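Local coordinates for protein DyP-type peroxidase (Pleurotus ostreatus PC15, PDB 6FSK) that acts as a heme b peroxidase of the dye-decolorizing family, probably using hydrogen peroxide to oxidise dyes and manganese(II), at residues A39-H44 / D151-I156; K104-L109 / F120-E125; F216-E221 / A234-F239; P288-P293 / Q321-F326; R440-T445 / I454-Q459. The protein carries 1 engineered substitution. All coordinates share one frame; numbering follows the deposited sequence.

Contact 1: A39-H44 / D151-I156; sequences AHFIPH and DEIKHI
Apolar contacts carry most of the join between His40, Phe41 and His44 on one side and Ile153 and Ile156 on the other. The ring of Phe41 meets Ile153 at its edge, CD1 lying 3.5 Å from Ile153 CD1 and CE1 the same distance from Ile153 CG2. CG of Phe41 stands anti to the backbone N (chi1 178°), which starts the ring toward Ile153. Ile156 closes the other end, its CG2 4.0 Å from His40 CB and its CD1 3.9 Å from CE1 of His44. One CH-pi contact follows: Ile153 CD1 sits over a face of the His44 imidazole, 4.1 Å from its centroid. The polar contribution is a single weak hydrogen bond, from His44 NE2 to Glu152 OE2 at 3.3 Å, with ring and carboxylate planes 79° apart. An alanine at His44 would probably leave Glu152 OE2 without this partner and would remove the ring that lies over Ile153 CD1 and beside Ile156 CD1. Phe41 and Ile153 both also rest on Ile136 of strand 134-140. Two helices side by side on one face of an antiparallel sheet with strand order 4-1-3-2 mark the ferredoxin-like half of the DyP fold.

Contact 2: K104-L109 / F120-E125; sequences KDAEIL and FTPAWE
Glu107 lays its side chain over Phe120, and most of its atoms meet the ring or its CB. CB sits above one face, 3.8 Å from the ring centroid and displaced toward the rim, a CH-pi contact. With CG anti to the backbone N (chi1 -171°), the extended chain runs from the face back toward the ring's stem: CG is 3.8 Å from Phe120 CD1, and CD comes 3.9 Å from Phe120 CB. At the tip OE1 lies 3.4 Å from that same CB, the carboxylate turned 15° from the ring plane, while OE2 makes a salt bridge to Lys115 beyond the contact. One residue back, the methyl of Ala106 fills the next position, its CB 3.7 Å from Trp124 CZ2, 4.1 Å from Phe120 CE2 and 4.2 Å from Pro122 CB. The helical segment 104-109 and strand residues 120-122 cross at 81°, with Phe120, Pro122 and Trp124 all turned to the helix. Trp124 sends its own NE1 to Asp111. No hydrogen bond joins the two segments: carbon surfaces hold them together, and the polar ends of Glu107 and Trp124 are paired with neighbours, so the acid contributes mainly its methylene groups here, and its charge to Lys115.

Contact 3: F216-E221 / A234-F239; sequences FILAKE and AKDGSF
Ser238 holds OG anti to its backbone N (chi1 -174°), which aims the hydroxyl at Ile217 O; it donates a hydrogen bond of 2.7 Å there. Glu221 bends at chi2 (-71°), turning its CD back toward Asp236. The two carboxylates end nearly coplanar, OE2 of Glu221 only 2.4 Å from OD1 of Asp236, a doubtfully short separation; one of the two acids is probably protonated. Between these ends the backbones pair: Ala219 N donates to Gly237 O at 2.8 Å, and Asp236 N to Ala219 O at 2.9 Å. Two type II beta turns meet here, Leu218 to Glu221 and Ala234 to Gly237, the second of them leading directly into strand 238-247 of the large antiparallel sheet; Lys220 and Asp236 take the positive-phi corners. Ala219 CB presses on Ala234 O at 3.4 Å. Lys220 CB packs 4.0 Å from Lys235 CB, while its NZ leaves for Ala227 O and Arg230 O. The extended Lys235 crosses Glu221 at about a right angle, its CE 3.4 Å from OE2.

Contact 4: P288-P293 / Q321-F326; sequences PIEITP and QTKCPF
Ile289 forms the tight side of this contact with Lys323, Cys324 and Pro325. Its CG1 lies between the backbone N and the carbonyl carbon (chi1 68°), and comes 3.4 Å from Lys323 O. From there CD1 reaches Cys324 SG at 3.8 Å and Pro325 CD at 4.1 Å. An alanine here would probably open a gap beside Cys324 SG and the Pro325 ring, although CB would still face Lys323 O. No direct hydrogen bond links the segments; beside the Ile289 end, water 1 donates to both Pro293 O and Lys323 O. The exposed side is looser. There the Lys323 side chain runs out extended alongside Pro293, Lys323 CG 3.9 Å from Pro293 CG. Lys323 CD passes Glu290 O at 3.5 Å. Lys323 NZ stays 5.5 Å from Glu290 OE2, too far for a salt bridge, and Glu290 OE1 lies 3.7 Å from Lys323 CB. Both segments are loops, and 321-326 runs on, two residues later, into helix 329-333, which carries His329, the axial ligand of the heme iron: this is the proximal side of a heme peroxidase.

Contact 5: R440-T445 / I454-Q459; sequences RQISGT and ITLPDQ
A small two-stranded antiparallel hairpin, strands 441-443 and 453-455, sets Ile442 opposite Ile454 as a hydrogen-bonded pair. Ile442 N donates to Ile454 O at 3.0 Å and Ile454 N returns a bond to Ile442 O at 2.9 Å. Leu456 N continues the ladder to Arg440 O at 2.8 Å. Gln441 and Thr455, the non-hydrogen-bonded pair, lie side by side; NE2 is near OG1 but at a poor angle for a bond, and Gln441 OE1 turns to Asn453. On the face of Ile442 and Ile454, Ile442 CG2 touches Leu456 CD2 at 4.0 Å. The Arg440 chain bends at chi3 (-56°), which places NE, and Leu456 CD1 sits over one face of the guanidinium, 3.7 Å from NH1. Beyond the last direct bond two waters link the chains: water 3, in the guanidinium plane, accepts from NH2 at 2.8 Å and donates to Pro457 O, while water 2 joins Arg440 N to Leu456 O. Ile454 and Leu456 both lie against Phe255, packing the hairpin on helix 249-258 near the heme's proximal side.

Contacts 4 and 5 are the only pair here that touch: Pro325 CG lies 3.6 Å from Gly444 O, and Arg278 adds a bridge by bonding the carbonyls of both Gln321 and Gly444. They flank the proximal side of the heme, with the side chains of Cys324 and Ile442 about 9 and 8 Å from that of His329. Contact 2 approaches the cofactor elsewhere, the side chain of Trp124 about 12 Å from the heme, and comes within about 9 Å of contact 5 at nearest atoms. In contact 3 the side chain of Ile217 is about 10 Å from the heme. Contact 1 is remote from the annotated sites, its centre about 49 Å from that of contact 4, across the chain's centre.

Contact 1: A39-H44 / D151-I156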
# COMPACT_ATOMS: atom_id res chain seq x y z
N ALA A 39 6.73 28.50 4.32
CA ALA A 39 6.69 28.91 5.73
C ALA A 39 5.37 29.07 6.38
O ALA A 39 5.20 28.81 7.56
CB ALA A 39 7.52 30.19 5.89
N HIS A 40 4.38 29.48 5.59
CA HIS A 40 3.07 29.60 6.03
C HIS A 40 2.30 28.30 6.02
O HIS A 40 1.36 28.15 6.76
CB HIS A 40 2.34 30.60 5.14
CG HIS A 40 2.82 31.98 5.37
ND1 HIS A 40 3.71 32.61 4.53
CD2 HIS A 40 2.66 32.80 6.44
CE1 HIS A 40 4.00 33.80 5.03
NE2 HIS A 40 3.39 33.92 6.19
N PHE A 41 2.71 27.37 5.15
CA PHE A 41 2.09 26.05 5.06
C PHE A 41 2.49 25.15 6.24
O PHE A 41 1.64 24.44 6.76
CB PHE A 41 2.51 25.41 3.74
CG PHE A 41 1.97 23.98 3.51
CD1 PHE A 41 0.69 23.62 3.84
CD2 PHE A 41 2.80 23.08 2.98
CE1 PHE A 41 0.22 22.34 3.59
CE2 PHE A 41 2.34 21.79 2.69
CZ PHE A 41 1.07 21.44 3.07
N ILE A 42 3.74 25.18 6.65
CA ILE A 42 4.25 24.19 7.58
C ILE A 42 3.45 24.06 8.88
O ILE A 42 3.17 22.96 9.35
CB ILE A 42 5.78 24.39 7.80
CG1 ILE A 42 6.56 23.97 6.59
CG2 ILE A 42 6.27 23.62 9.07
CD1 ILE A 42 7.96 24.55 6.51
N PRO A 43 2.98 25.16 9.51
CA PRO A 43 2.18 25.04 10.72
C PRO A 43 0.85 24.33 10.60
O PRO A 43 0.28 23.98 11.61
CB PRO A 43 1.97 26.51 11.18
CG PRO A 43 3.01 27.22 10.52
CD PRO A 43 3.31 26.56 9.22
N HIS A 44 0.34 24.13 9.36
CA HIS A 44 -0.83 23.34 9.09
C HIS A 44 -0.59 21.81 9.06
O HIS A 44 -1.59 21.06 9.11
CB HIS A 44 -1.36 23.69 7.72
CG HIS A 44 -2.09 24.98 7.67
ND1 HIS A 44 -1.48 26.19 7.41
CD2 HIS A 44 -3.40 25.25 7.85
CE1 HIS A 44 -2.38 27.16 7.47
NE2 HIS A 44 -3.56 26.61 7.71
N ASP A 151 -8.57 24.26 0.05
CA ASP A 151 -8.65 25.66 -0.51
C ASP A 151 -7.75 26.60 0.28
O ASP A 151 -7.11 27.44 -0.31
CB ASP A 151 -10.08 26.16 -0.42
CG ASP A 151 -10.96 25.56 -1.45
OD1 ASP A 151 -10.46 24.82 -2.31
OD2 ASP A 151 -12.19 25.84 -1.40
N GLU A 152 -7.67 26.45 1.60
CA GLU A 152 -6.80 27.25 2.41
C GLU A 152 -5.33 27.04 2.03
O GLU A 152 -4.52 27.99 1.87
CB GLU A 152 -7.10 26.92 3.86
CG GLU A 152 -6.38 27.72 4.89
CD GLU A 152 -6.81 27.32 6.30
OE1 GLU A 152 -7.43 26.21 6.49
OE2 GLU A 152 -6.43 28.10 7.20
N ILE A 153 -4.94 25.80 1.78
CA ILE A 153 -3.59 25.53 1.36
C ILE A 153 -3.31 26.03 -0.01
O ILE A 153 -2.28 26.63 -0.26
CB ILE A 153 -3.25 23.98 1.46
CG1 ILE A 153 -3.50 23.45 2.87
CG2 ILE A 153 -1.83 23.66 1.07
CD1 ILE A 153 -2.75 24.21 3.94
N LYS A 154 -4.24 25.85 -0.95
CA LYS A 154 -4.03 26.36 -2.26
C LYS A 154 -3.79 27.89 -2.26
O LYS A 154 -2.98 28.39 -3.05
CB LYS A 154 -5.20 26.01 -3.14
CG LYS A 154 -5.11 24.53 -3.40
CD LYS A 154 -6.02 24.01 -4.48
CE LYS A 154 -7.44 24.04 -4.27
NZ LYS A 154 -7.82 22.98 -5.31
N HIS A 155 -4.59 28.55 -1.42
CA HIS A 155 -4.47 30.03 -1.24
C HIS A 155 -3.07 30.46 -0.79
O HIS A 155 -2.47 31.40 -1.31
CB HIS A 155 -5.55 30.54 -0.30
CG HIS A 155 -5.60 32.03 -0.25
ND1 HIS A 155 -5.04 32.77 0.77
CD2 HIS A 155 -6.14 32.93 -1.11
CE1 HIS A 155 -5.25 34.05 0.56
NE2 HIS A 155 -5.90 34.18 -0.59
N ILE A 156 -2.50 29.69 0.14
CA ILE A 156 -1.10 29.96 0.51
C ILE A 156 -0.10 29.97 -0.65
O ILE A 156 0.87 30.71 -0.70
CB ILE A 156 -0.63 28.91 1.59
CG1 ILE A 156 -1.40 29.15 2.87
CG2 ILE A 156 0.86 28.96 1.79
CD1 ILE A 156 -1.19 28.02 3.88

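Contact 2: K104-L109 / F120-E125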
# COMPACT_ATOMS: atom_id res chain seq x y z
N LYS A 104 9.58 5.58 -14.88
CA LYS A 104 10.59 4.69 -15.47
C LYS A 104 10.61 3.34 -14.75
O LYS A 104 10.69 2.30 -15.37
CB LYS A 104 11.96 5.30 -15.39
CG LYS A 104 12.14 6.36 -16.44
CD LYS A 104 13.45 7.06 -16.30
CE LYS A 104 13.57 8.16 -17.35
NZ LYS A 104 14.47 9.20 -16.81
N ASP A 105 10.42 3.35 -13.42
CA ASP A 105 10.53 2.12 -12.64
C ASP A 105 9.35 1.17 -12.96
O ASP A 105 9.47 -0.04 -12.79
CB ASP A 105 10.52 2.43 -11.15
CG ASP A 105 11.12 1.32 -10.29
OD1 ASP A 105 12.15 0.76 -10.66
OD2 ASP A 105 10.54 1.02 -9.16
N ALA A 106 8.24 1.73 -13.44
CA ALA A 106 7.05 0.98 -13.73
C ALA A 106 7.32 -0.11 -14.78
O ALA A 106 6.67 -1.16 -14.82
CB ALA A 106 5.95 1.90 -14.24
N GLU A 107 8.33 0.07 -15.63
CA GLU A 107 8.70 -0.99 -16.57
C GLU A 107 9.09 -2.26 -15.82
O GLU A 107 8.54 -3.33 -16.08
CB GLU A 107 9.89 -0.54 -17.44
CG GLU A 107 10.18 -1.52 -18.58
CD GLU A 107 11.34 -1.12 -19.48
OE1 GLU A 107 11.92 -0.00 -19.34
OE2 GLU A 107 11.63 -1.96 -20.40
N ILE A 108 9.97 -2.11 -14.84
CA ILE A 108 10.38 -3.23 -14.02
C ILE A 108 9.29 -3.71 -13.09
O ILE A 108 9.20 -4.93 -12.82
CB ILE A 108 11.70 -2.92 -13.35
CG1 ILE A 108 12.83 -2.97 -14.47
CG2 ILE A 108 12.02 -3.87 -12.23
CD1 ILE A 108 14.13 -2.45 -13.90
N LEU A 109 8.43 -2.79 -12.64
CA LEU A 109 7.28 -3.21 -11.81
C LEU A 109 6.35 -4.12 -12.57
O LEU A 109 5.53 -4.89 -11.97
CB LEU A 109 6.49 -2.05 -11.23
CG LEU A 109 7.21 -1.04 -10.35
CD1 LEU A 109 6.27 0.09 -9.97
CD2 LEU A 109 7.82 -1.68 -9.14
N PHE A 120 10.53 3.64 -22.03
CA PHE A 120 9.25 3.02 -21.68
C PHE A 120 8.24 4.09 -21.28
O PHE A 120 8.61 4.97 -20.52
CB PHE A 120 9.47 2.12 -20.47
CG PHE A 120 8.20 1.46 -19.95
CD1 PHE A 120 7.61 0.44 -20.57
CD2 PHE A 120 7.63 1.93 -18.77
CE1 PHE A 120 6.45 -0.18 -20.11
CE2 PHE A 120 6.51 1.30 -18.29
CZ PHE A 120 5.89 0.26 -18.98
N THR A 121 6.99 4.04 -21.78
CA THR A 121 5.93 4.85 -21.30
C THR A 121 4.87 3.95 -20.73
O THR A 121 4.33 3.14 -21.44
CB THR A 121 5.33 5.70 -22.43
OG1 THR A 121 6.41 6.41 -22.98
CG2 THR A 121 4.28 6.71 -21.93
N PRO A 122 4.56 4.06 -19.41
CA PRO A 122 3.52 3.20 -18.90
C PRO A 122 2.15 3.63 -19.42
O PRO A 122 1.95 4.88 -19.74
CB PRO A 122 3.56 3.50 -17.35
CG PRO A 122 4.25 4.71 -17.22
CD PRO A 122 5.18 4.91 -18.36
N ALA A 123 1.20 2.70 -19.44
CA ALA A 123 -0.16 2.99 -19.91
C ALA A 123 -0.91 3.58 -18.74
O ALA A 123 -1.74 2.94 -18.07
CB ALA A 123 -0.81 1.77 -20.42
N TRP A 124 -0.62 4.85 -18.48
CA TRP A 124 -1.20 5.59 -17.38
C TRP A 124 -2.07 6.77 -17.85
O TRP A 124 -1.94 7.21 -19.02
CB TRP A 124 -0.09 6.19 -16.52
CG TRP A 124 0.67 5.17 -15.68
CD1 TRP A 124 0.41 3.91 -15.50
CD2 TRP A 124 1.80 5.48 -14.87
NE1 TRP A 124 1.34 3.31 -14.62
CE2 TRP A 124 2.18 4.29 -14.19
CE3 TRP A 124 2.44 6.70 -14.53
CZ2 TRP A 124 3.21 4.25 -13.30
CZ3 TRP A 124 3.50 6.67 -13.68
CH2 TRP A 124 3.82 5.42 -13.01
N GLU A 125 -2.94 7.25 -16.98
CA GLU A 125 -3.64 8.47 -17.30
C GLU A 125 -2.66 9.59 -17.58
O GLU A 125 -1.57 9.73 -17.02
CB GLU A 125 -4.56 8.89 -16.18
CG GLU A 125 -5.65 7.91 -15.89
CD GLU A 125 -6.70 8.37 -14.99
OE1 GLU A 125 -6.56 9.47 -14.40
OE2 GLU A 125 -7.65 7.58 -14.79

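Contact 3: F216-E221 / A234-F239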
# COMPACT_ATOMS: atom_id res chain seq x y z
N PHE A 216 13.34 1.11 9.94
CA PHE A 216 12.80 0.42 8.73
C PHE A 216 11.65 1.26 8.13
O PHE A 216 11.26 0.96 7.00
CB PHE A 216 12.34 -0.98 9.11
CG PHE A 216 13.49 -1.88 9.43
CD1 PHE A 216 14.43 -2.22 8.46
CD2 PHE A 216 13.70 -2.33 10.73
CE1 PHE A 216 15.55 -3.01 8.78
CE2 PHE A 216 14.81 -3.09 10.98
CZ PHE A 216 15.77 -3.41 10.06
N ILE A 217 11.20 2.27 8.86
CA ILE A 217 10.09 3.16 8.39
C ILE A 217 10.57 4.57 8.22
O ILE A 217 10.19 5.22 7.23
CB ILE A 217 8.87 3.13 9.35
CG1 ILE A 217 8.34 1.69 9.57
CG2 ILE A 217 7.73 4.11 8.91
CD1 ILE A 217 7.87 0.95 8.30
N LEU A 218 11.39 5.07 9.16
CA LEU A 218 11.87 6.41 9.17
C LEU A 218 13.32 6.43 8.86
O LEU A 218 14.09 5.75 9.51
CB LEU A 218 11.63 6.97 10.56
CG LEU A 218 10.23 7.12 11.11
CD1 LEU A 218 10.24 7.45 12.62
CD2 LEU A 218 9.48 8.17 10.35
N ALA A 219 13.75 7.30 7.93
CA ALA A 219 15.16 7.43 7.65
C ALA A 219 15.98 7.95 8.86
O ALA A 219 15.49 8.77 9.64
CB ALA A 219 15.37 8.38 6.49
N LYS A 220 17.16 7.35 8.95
CA LYS A 220 18.18 7.68 9.97
C LYS A 220 17.72 7.47 11.39
O LYS A 220 18.19 8.14 12.30
CB LYS A 220 18.66 9.11 9.79
CG LYS A 220 19.23 9.39 8.41
CD LYS A 220 19.93 10.73 8.26
CE LYS A 220 21.07 10.93 9.25
NZ LYS A 220 22.39 10.60 8.70
N GLU A 221 16.78 6.59 11.61
CA GLU A 221 16.46 6.12 12.98
C GLU A 221 17.03 4.76 13.11
O GLU A 221 17.52 4.15 12.18
CB GLU A 221 14.95 6.14 13.23
CG GLU A 221 14.34 7.50 13.37
CD GLU A 221 14.68 8.26 14.67
OE1 GLU A 221 15.41 7.71 15.54
OE2 GLU A 221 14.20 9.40 14.81
N ALA A 234 17.19 14.31 6.20
CA ALA A 234 16.34 13.15 5.88
C ALA A 234 15.90 12.43 7.14
O ALA A 234 14.93 11.65 7.11
CB ALA A 234 17.03 12.21 4.93
N LYS A 235 16.51 12.70 8.31
CA LYS A 235 16.04 12.04 9.53
C LYS A 235 14.58 12.27 9.76
O LYS A 235 14.06 13.38 9.62
CB LYS A 235 16.80 12.57 10.75
CG LYS A 235 16.40 11.87 12.01
CD LYS A 235 17.25 12.36 13.21
CE LYS A 235 16.88 11.47 14.37
NZ LYS A 235 18.08 11.41 15.24
N ASP A 236 13.87 11.18 10.02
CA ASP A 236 12.46 11.18 10.43
C ASP A 236 11.53 11.54 9.22
O ASP A 236 10.39 11.79 9.49
CB ASP A 236 12.13 12.06 11.60
CG ASP A 236 12.65 11.47 12.93
OD1 ASP A 236 12.90 10.25 12.94
OD2 ASP A 236 12.82 12.25 13.92
N GLY A 237 12.06 11.44 8.03
CA GLY A 237 11.22 11.36 6.79
C GLY A 237 10.99 9.88 6.44
O GLY A 237 11.64 8.94 6.98
N SER A 238 10.05 9.66 5.54
CA SER A 238 9.76 8.29 5.08
C SER A 238 9.41 8.38 3.58
O SER A 238 8.91 9.40 3.13
CB SER A 238 8.61 7.74 5.89
OG SER A 238 8.37 6.35 5.56
N PHE A 239 9.61 7.31 2.87
CA PHE A 239 9.27 7.18 1.45
C PHE A 239 7.83 6.75 1.32
O PHE A 239 7.40 5.73 1.86
CB PHE A 239 10.16 6.22 0.70
CG PHE A 239 11.60 6.64 0.59
CD1 PHE A 239 11.98 7.46 -0.43
CD2 PHE A 239 12.56 6.27 1.51
CE1 PHE A 239 13.26 7.89 -0.57
CE2 PHE A 239 13.85 6.75 1.42
CZ PHE A 239 14.21 7.51 0.32

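Contact 4: P288-P293 / Q321-F326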
# COMPACT_ATOMS: atom_id res chain seq x y z
N PRO A 288 -8.35 -15.12 8.62
CA PRO A 288 -7.26 -15.67 7.88
C PRO A 288 -7.51 -17.12 7.60
O PRO A 288 -7.89 -17.87 8.52
CB PRO A 288 -6.07 -15.44 8.77
CG PRO A 288 -6.66 -15.38 10.16
CD PRO A 288 -7.97 -14.83 10.01
N ILE A 289 -7.28 -17.55 6.36
CA ILE A 289 -7.49 -18.94 6.00
C ILE A 289 -6.48 -19.82 6.72
O ILE A 289 -6.75 -21.03 6.94
CB ILE A 289 -7.46 -19.18 4.47
CG1 ILE A 289 -6.09 -18.95 3.95
CG2 ILE A 289 -8.56 -18.37 3.79
CD1 ILE A 289 -6.04 -19.09 2.44
N GLU A 290 -5.29 -19.34 7.12
CA GLU A 290 -4.34 -20.16 7.81
C GLU A 290 -4.93 -20.69 9.13
O GLU A 290 -4.55 -21.79 9.55
CB GLU A 290 -3.06 -19.37 8.05
CG GLU A 290 -1.92 -20.03 8.78
CD GLU A 290 -1.33 -21.24 8.05
OE1 GLU A 290 -1.59 -21.47 6.82
OE2 GLU A 290 -0.53 -21.93 8.72
N ILE A 291 -5.77 -19.88 9.77
CA ILE A 291 -6.45 -20.29 11.04
C ILE A 291 -7.73 -21.03 10.69
O ILE A 291 -8.02 -22.11 11.33
CB ILE A 291 -6.69 -19.08 11.95
CG1 ILE A 291 -5.36 -18.43 12.30
CG2 ILE A 291 -7.51 -19.48 13.21
CD1 ILE A 291 -5.42 -17.21 13.20
N THR A 292 -8.54 -20.54 9.76
CA THR A 292 -9.80 -21.16 9.40
C THR A 292 -9.88 -21.48 7.89
O THR A 292 -10.43 -20.70 7.11
CB THR A 292 -11.00 -20.36 9.94
OG1 THR A 292 -12.22 -21.06 9.72
CG2 THR A 292 -11.09 -18.95 9.36
N PRO A 293 -9.29 -22.63 7.49
CA PRO A 293 -9.10 -22.88 6.03
C PRO A 293 -10.33 -23.41 5.29
O PRO A 293 -10.34 -23.34 4.04
CB PRO A 293 -7.97 -23.94 5.99
CG PRO A 293 -8.08 -24.59 7.33
CD PRO A 293 -8.43 -23.53 8.28
N GLN A 321 0.15 -26.97 1.01
CA GLN A 321 -0.71 -25.81 0.64
C GLN A 321 -2.13 -26.04 1.04
O GLN A 321 -3.05 -25.33 0.57
CB GLN A 321 -0.59 -25.48 -0.87
CG GLN A 321 0.78 -25.00 -1.27
CD GLN A 321 0.87 -24.65 -2.67
OE1 GLN A 321 0.54 -23.53 -3.05
NE2 GLN A 321 1.26 -25.62 -3.51
N THR A 322 -2.37 -27.07 1.87
CA THR A 322 -3.77 -27.34 2.22
C THR A 322 -4.52 -26.18 2.86
O THR A 322 -5.68 -26.02 2.53
CB THR A 322 -3.95 -28.61 3.08
OG1 THR A 322 -3.25 -28.49 4.27
CG2 THR A 322 -3.40 -29.83 2.33
N LYS A 323 -3.90 -25.44 3.76
CA LYS A 323 -4.55 -24.31 4.49
C LYS A 323 -4.49 -23.04 3.67
O LYS A 323 -5.39 -22.23 3.79
CB LYS A 323 -3.99 -24.09 5.87
CG LYS A 323 -4.26 -25.31 6.77
CD LYS A 323 -3.84 -24.99 8.23
CE LYS A 323 -3.94 -26.29 9.01
NZ LYS A 323 -3.54 -26.17 10.48
N CYS A 324 -3.44 -22.86 2.90
CA CYS A 324 -3.16 -21.54 2.23
C CYS A 324 -2.23 -21.80 1.07
O CYS A 324 -1.12 -22.35 1.27
CB CYS A 324 -2.53 -20.59 3.24
SG CYS A 324 -2.25 -18.91 2.56
N PRO A 325 -2.60 -21.40 -0.15
CA PRO A 325 -1.63 -21.45 -1.26
C PRO A 325 -0.38 -20.68 -0.96
O PRO A 325 -0.45 -19.62 -0.36
CB PRO A 325 -2.42 -20.85 -2.46
CG PRO A 325 -3.87 -20.97 -2.06
CD PRO A 325 -3.89 -20.83 -0.58
N PHE A 326 0.74 -21.11 -1.48
CA PHE A 326 1.95 -20.32 -1.36
C PHE A 326 1.86 -18.95 -2.00
O PHE A 326 2.49 -17.99 -1.51
CB PHE A 326 3.16 -21.12 -1.91
CG PHE A 326 3.45 -22.39 -1.15
CD1 PHE A 326 3.28 -22.49 0.21
CD2 PHE A 326 3.90 -23.48 -1.86
CE1 PHE A 326 3.59 -23.70 0.90
CE2 PHE A 326 4.18 -24.68 -1.19
CZ PHE A 326 4.00 -24.77 0.18
O HOH W 1 -7.98 -22.40 2.69

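Contact 5: R440-T445 / I454-Q459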
# COMPACT_ATOMS: atom_id res chain seq x y z
N ARG A 440 -0.33 -15.21 -17.07
CA ARG A 440 -0.09 -15.51 -15.65
C ARG A 440 -0.92 -16.69 -15.15
O ARG A 440 -2.07 -16.91 -15.60
CB ARG A 440 -0.44 -14.28 -14.84
CG ARG A 440 0.47 -13.12 -15.05
CD ARG A 440 0.13 -11.84 -14.25
NE ARG A 440 -1.22 -11.49 -14.58
CZ ARG A 440 -2.21 -11.39 -13.72
NH1 ARG A 440 -2.00 -11.32 -12.41
NH2 ARG A 440 -3.44 -11.29 -14.19
N GLN A 441 -0.36 -17.48 -14.26
CA GLN A 441 -1.00 -18.67 -13.67
C GLN A 441 -0.77 -18.60 -12.16
O GLN A 441 0.20 -17.94 -11.67
CB GLN A 441 -0.27 -19.94 -14.19
CG GLN A 441 -0.76 -20.20 -15.58
CD GLN A 441 -0.17 -21.28 -16.49
OE1 GLN A 441 0.38 -22.34 -16.12
NE2 GLN A 441 -0.42 -21.04 -17.73
N ILE A 442 -1.65 -19.29 -11.44
CA ILE A 442 -1.58 -19.49 -10.03
C ILE A 442 -1.84 -20.93 -9.69
O ILE A 442 -2.83 -21.49 -10.17
CB ILE A 442 -2.41 -18.49 -9.20
CG1 ILE A 442 -2.16 -18.75 -7.72
CG2 ILE A 442 -3.89 -18.55 -9.56
CD1 ILE A 442 -2.69 -17.65 -6.81
N SER A 443 -0.95 -21.58 -8.93
CA SER A 443 -1.14 -22.98 -8.54
C SER A 443 -1.53 -23.06 -7.09
O SER A 443 -1.48 -22.07 -6.35
CB SER A 443 0.18 -23.75 -8.78
OG SER A 443 1.12 -23.47 -7.79
N GLY A 444 -1.87 -24.25 -6.64
CA GLY A 444 -2.10 -24.51 -5.25
C GLY A 444 -3.47 -24.10 -4.73
O GLY A 444 -3.74 -24.27 -3.54
N THR A 445 -4.36 -23.55 -5.57
CA THR A 445 -5.64 -23.09 -5.08
C THR A 445 -6.60 -24.25 -4.68
O THR A 445 -7.41 -24.03 -3.82
CB THR A 445 -6.31 -22.09 -6.02
OG1 THR A 445 -6.68 -22.69 -7.26
CG2 THR A 445 -5.42 -20.82 -6.23
N ILE A 454 -4.42 -22.53 -12.33
CA ILE A 454 -5.44 -21.80 -13.07
C ILE A 454 -4.68 -20.76 -13.84
O ILE A 454 -3.89 -19.98 -13.29
CB ILE A 454 -6.46 -21.10 -12.16
CG1 ILE A 454 -7.20 -22.12 -11.30
CG2 ILE A 454 -7.45 -20.28 -13.03
CD1 ILE A 454 -8.05 -21.58 -10.19
N THR A 455 -5.01 -20.67 -15.13
CA THR A 455 -4.48 -19.70 -15.98
C THR A 455 -5.36 -18.46 -15.89
O THR A 455 -6.57 -18.54 -16.15
CB THR A 455 -4.33 -20.18 -17.45
OG1 THR A 455 -3.43 -21.32 -17.46
CG2 THR A 455 -3.72 -19.15 -18.24
N LEU A 456 -4.82 -17.30 -15.47
CA LEU A 456 -5.67 -16.16 -15.24
C LEU A 456 -6.18 -15.52 -16.51
O LEU A 456 -5.52 -15.55 -17.55
CB LEU A 456 -4.95 -15.13 -14.35
CG LEU A 456 -4.48 -15.67 -12.99
CD1 LEU A 456 -3.58 -14.63 -12.29
CD2 LEU A 456 -5.68 -15.97 -12.11
N PRO A 457 -7.34 -14.87 -16.45
CA PRO A 457 -7.85 -14.20 -17.63
C PRO A 457 -6.91 -13.11 -18.09
O PRO A 457 -6.24 -12.50 -17.25
CB PRO A 457 -9.18 -13.56 -17.14
CG PRO A 457 -9.43 -14.08 -15.80
CD PRO A 457 -8.22 -14.79 -15.28
N ASP A 458 -6.87 -12.80 -19.37
CA ASP A 458 -5.86 -11.90 -19.86
C ASP A 458 -6.01 -10.47 -19.31
O ASP A 458 -5.00 -9.79 -19.08
CB ASP A 458 -5.82 -11.89 -21.37
CG ASP A 458 -5.14 -13.16 -21.92
OD1 ASP A 458 -4.87 -14.18 -21.13
OD2 ASP A 458 -4.83 -13.04 -23.12
N GLN A 459 -7.25 -10.09 -19.05
CA GLN A 459 -7.48 -8.83 -18.28
C GLN A 459 -7.13 -9.04 -16.78
O GLN A 459 -7.84 -9.69 -16.04
CB GLN A 459 -8.89 -8.36 -18.45
CG GLN A 459 -9.33 -7.11 -17.63
CD GLN A 459 -8.55 -5.91 -18.00
OE1 GLN A 459 -8.63 -5.40 -19.16
NE2 GLN A 459 -7.69 -5.47 -17.09
O HOH W 2 -2.98 -14.55 -18.07
O HOH W 3 -3.58 -12.03 -16.93